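Local coordinates for protein pyruvate carboxylase n-terminal domain (Aquifex aeolicus, PDB 1ULZ) that forms the biotin carboxylase subunit of a pyruvate carboxylase, a protein of the ATP-grasp family that assembles from two copies of the chain, at residues A[363-368]-A[399-404]. The protein carries 1 engineered substitution. Residues are numbered along the deposited sequence; the frame is centred on the assembly and turned at random.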
ATOM      1  N   PHE A 363      -1.864  -5.497  -3.512  1.00 20.90           N
ATOM      2  CA  PHE A 363      -1.542  -5.963  -2.169  1.00 20.00           C
ATOM      3  C   PHE A 363      -0.024  -5.888  -1.929  1.00 19.97           C
ATOM      4  O   PHE A 363       0.763  -6.440  -2.702  1.00 19.86           O
ATOM      5  CB  PHE A 363      -2.045  -7.407  -2.025  1.00 21.60           C
ATOM      6  CG  PHE A 363      -1.819  -8.016  -0.665  1.00 23.29           C
ATOM      7  CD1 PHE A 363      -0.539  -8.193  -0.163  1.00 24.60           C
ATOM      8  CD2 PHE A 363      -2.894  -8.459   0.091  1.00 24.42           C
ATOM      9  CE1 PHE A 363      -0.334  -8.802   1.063  1.00 26.06           C
ATOM     10  CE2 PHE A 363      -2.698  -9.070   1.316  1.00 25.57           C
ATOM     11  CZ  PHE A 363      -1.420  -9.243   1.804  1.00 26.06           C
ATOM     12  N   GLY A 364       0.373  -5.195  -0.863  1.00 18.55           N
ATOM     13  CA  GLY A 364       1.783  -5.074  -0.526  1.00 19.25           C
ATOM     14  C   GLY A 364       2.600  -4.110  -1.369  1.00 19.71           C
ATOM     15  O   GLY A 364       3.829  -4.110  -1.307  1.00 20.22           O
ATOM     16  N   ILE A 365       1.925  -3.280  -2.157  1.00 17.79           N
ATOM     17  CA  ILE A 365       2.616  -2.330  -3.015  1.00 18.02           C
ATOM     18  C   ILE A 365       2.360  -0.891  -2.592  1.00 18.07           C
ATOM     19  O   ILE A 365       1.215  -0.490  -2.383  1.00 19.05           O
ATOM     20  CB  ILE A 365       2.178  -2.487  -4.491  1.00 18.63           C
ATOM     21  CG1 ILE A 365       2.575  -3.872  -5.008  1.00 15.90           C
ATOM     22  CG2 ILE A 365       2.798  -1.377  -5.347  1.00 14.45           C
ATOM     23  CD1 ILE A 365       2.114  -4.127  -6.421  1.00 17.31           C
ATOM     24  N   ARG A 366       3.437  -0.120  -2.474  1.00 17.93           N
ATOM     25  CA  ARG A 366       3.355   1.284  -2.093  1.00 17.58           C
ATOM     26  C   ARG A 366       4.197   2.122  -3.049  1.00 17.96           C
ATOM     27  O   ARG A 366       5.318   1.743  -3.405  1.00 19.41           O
ATOM     28  CB  ARG A 366       3.855   1.473  -0.659  1.00 18.89           C
ATOM     29  CG  ARG A 366       3.945   2.931  -0.210  1.00 17.78           C
ATOM     30  CD  ARG A 366       4.381   3.028   1.245  1.00 18.69           C
ATOM     31  NE  ARG A 366       4.684   4.403   1.632  1.00 19.12           N
ATOM     32  CZ  ARG A 366       5.120   4.767   2.833  1.00 19.95           C
ATOM     33  NH1 ARG A 366       5.310   3.857   3.781  1.00 14.96           N
ATOM     34  NH2 ARG A 366       5.362   6.047   3.087  1.00 19.61           N
ATOM     35  N   VAL A 367       3.658   3.260  -3.465  1.00 16.08           N
ATOM     36  CA  VAL A 367       4.380   4.132  -4.376  1.00 17.81           C
ATOM     37  C   VAL A 367       4.485   5.555  -3.832  1.00 18.47           C
ATOM     38  O   VAL A 367       3.484   6.148  -3.429  1.00 19.73           O
ATOM     39  CB  VAL A 367       3.697   4.191  -5.770  1.00 18.62           C
ATOM     40  CG1 VAL A 367       4.506   5.083  -6.705  1.00 20.23           C
ATOM     41  CG2 VAL A 367       3.561   2.782  -6.353  1.00 18.09           C
ATOM     42  N   GLU A 368       5.708   6.078  -3.806  1.00 17.86           N
ATOM     43  CA  GLU A 368       5.983   7.443  -3.354  1.00 18.97           C
ATOM     44  C   GLU A 368       6.442   8.236  -4.581  1.00 19.45           C
ATOM     45  O   GLU A 368       7.552   8.038  -5.065  1.00 20.04           O
ATOM     46  CB  GLU A 368       7.107   7.453  -2.310  1.00 19.20           C
ATOM     47  CG  GLU A 368       6.787   6.807  -0.971  1.00 18.55           C
ATOM     48  CD  GLU A 368       5.758   7.576  -0.156  1.00 20.81           C
ATOM     49  OE1 GLU A 368       5.818   8.827  -0.129  1.00 21.64           O
ATOM     50  OE2 GLU A 368       4.895   6.924   0.471  1.00 19.52           O
ATOM     51  N   VAL A 399      10.865 -10.255  -2.979  1.00 22.09           N
ATOM     52  CA  VAL A 399      11.650 -10.120  -4.199  1.00 21.38           C
ATOM     53  C   VAL A 399      10.749 -10.296  -5.421  1.00 22.26           C
ATOM     54  O   VAL A 399      10.788  -9.494  -6.354  1.00 21.59           O
ATOM     55  CB  VAL A 399      12.781 -11.172  -4.257  1.00 21.90           C
ATOM     56  CG1 VAL A 399      13.521 -11.076  -5.587  1.00 17.75           C
ATOM     57  CG2 VAL A 399      13.745 -10.959  -3.087  1.00 21.99           C
ATOM     58  N   GLU A 400       9.939 -11.351  -5.410  1.00 21.94           N
ATOM     59  CA  GLU A 400       9.032 -11.620  -6.518  1.00 22.33           C
ATOM     60  C   GLU A 400       7.966 -10.539  -6.649  1.00 20.96           C
ATOM     61  O   GLU A 400       7.561 -10.205  -7.762  1.00 22.23           O
ATOM     62  CB  GLU A 400       8.383 -12.998  -6.356  1.00 22.76           C
ATOM     63  CG  GLU A 400       9.383 -14.145  -6.461  1.00 25.22           C
ATOM     64  CD  GLU A 400      10.231 -14.079  -7.730  1.00 28.66           C
ATOM     65  OE1 GLU A 400      11.458 -14.310  -7.638  1.00 30.03           O
ATOM     66  OE2 GLU A 400       9.680 -13.802  -8.820  1.00 29.19           O
ATOM     67  N   ARG A 401       7.511  -9.987  -5.525  1.00 19.58           N
ATOM     68  CA  ARG A 401       6.508  -8.924  -5.589  1.00 18.95           C
ATOM     69  C   ARG A 401       7.122  -7.698  -6.257  1.00 18.19           C
ATOM     70  O   ARG A 401       6.489  -7.065  -7.101  1.00 18.66           O
ATOM     71  CB  ARG A 401       6.009  -8.532  -4.200  1.00 18.78           C
ATOM     72  CG  ARG A 401       4.932  -7.445  -4.225  1.00 20.85           C
ATOM     73  CD  ARG A 401       3.555  -8.020  -3.860  1.00 23.89           C
ATOM     74  NE  ARG A 401       3.442  -8.222  -2.427  1.00 22.86           N
ATOM     75  CZ  ARG A 401       2.600  -9.058  -1.830  1.00 23.36           C
ATOM     76  NH1 ARG A 401       2.609  -9.136  -0.508  1.00 21.02           N
ATOM     77  NH2 ARG A 401       1.768  -9.820  -2.534  1.00 20.93           N
ATOM     78  N   MET A 402       8.356  -7.367  -5.879  1.00 17.72           N
ATOM     79  CA  MET A 402       9.035  -6.217  -6.464  1.00 19.32           C
ATOM     80  C   MET A 402       9.207  -6.395  -7.974  1.00 19.18           C
ATOM     81  O   MET A 402       8.860  -5.509  -8.748  1.00 21.22           O
ATOM     82  CB  MET A 402      10.402  -6.006  -5.809  1.00 18.68           C
ATOM     83  CG  MET A 402      11.177  -4.816  -6.358  1.00 17.90           C
ATOM     84  SD  MET A 402      10.254  -3.256  -6.236  1.00 21.00           S
ATOM     85  CE  MET A 402      10.714  -2.698  -4.626  1.00 17.73           C
ATOM     86  N   ARG A 403       9.735  -7.544  -8.393  1.00 21.72           N
ATOM     87  CA  ARG A 403       9.939  -7.794  -9.820  1.00 21.74           C
ATOM     88  C   ARG A 403       8.637  -7.685 -10.616  1.00 20.51           C
ATOM     89  O   ARG A 403       8.623  -7.120 -11.710  1.00 20.95           O
ATOM     90  CB  ARG A 403      10.570  -9.172 -10.048  1.00 22.30           C
ATOM     91  CG  ARG A 403      10.824  -9.468 -11.521  1.00 25.60           C
ATOM     92  CD  ARG A 403      11.818 -10.597 -11.717  1.00 29.50           C
ATOM     93  NE  ARG A 403      11.292 -11.906 -11.339  1.00 30.70           N
ATOM     94  CZ  ARG A 403      10.535 -12.663 -12.128  1.00 32.86           C
ATOM     95  NH1 ARG A 403      10.210 -12.245 -13.345  1.00 32.30           N
ATOM     96  NH2 ARG A 403      10.114 -13.849 -11.704  1.00 33.55           N
ATOM     97  N   ALA A 404       7.549  -8.215 -10.056  1.00 19.07           N
ATOM     98  CA  ALA A 404       6.240  -8.173 -10.710  1.00 18.62           C
ATOM     99  C   ALA A 404       5.738  -6.734 -10.826  1.00 17.04           C
ATOM    100  O   ALA A 404       5.125  -6.362 -11.817  1.00 18.13           O
ATOM    101  CB  ALA A 404       5.229  -9.030  -9.938  1.00 16.88           C
TER
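Phe363 meets Arg401 in the biotin carboxylase C-terminal domain, where strand 365-369, an outer strand of an antiparallel sheet, passes helix 395-407, packed against that sheet. Arg401 supplies nearly all of the helix side of this small contact. Its CG stands anti to the backbone N (chi1 -179°), and bends at chi2 and chi3 then fold the chain over the peptide that joins Phe363 to Gly364. Phe363 O lies over one face of the guanidinium, with Arg401 NE 3.2 Å from Phe363 O at an angle too poor for a hydrogen bond. The Phe363 ring takes the far end of the group: Arg401 NH1 sits near the ring plane, 3.3 Å from Phe363 CD1, at the ring's edge and not over its face; the ring and guanidinium planes are inclined by 46°. Gly364, with a positive phi of 76°, brings bare backbone up to the arginine, its CA 4.0 Å from Arg401 NE. At Ile365 the contact turns aliphatic and looser, Ile365 CG1 standing 4.4 Å from Arg401 CG. The strand then draws away from the helix; Arg366 grips a single oxygen, Glu368 OE2, side-on with NE and NH2, while its NH1 forms a salt bridge with Glu300 of the same chain. The guanidinium of Arg401 finds its polar partners beyond the two segments, in a salt bridge from NH2 to Glu23 of the second subunit, which joins helix 395-407 to helix 11-24 of that subunit, and in a hydrogen bond from Arg401 NH1 to Trp391 O on neighbouring strand 384-392.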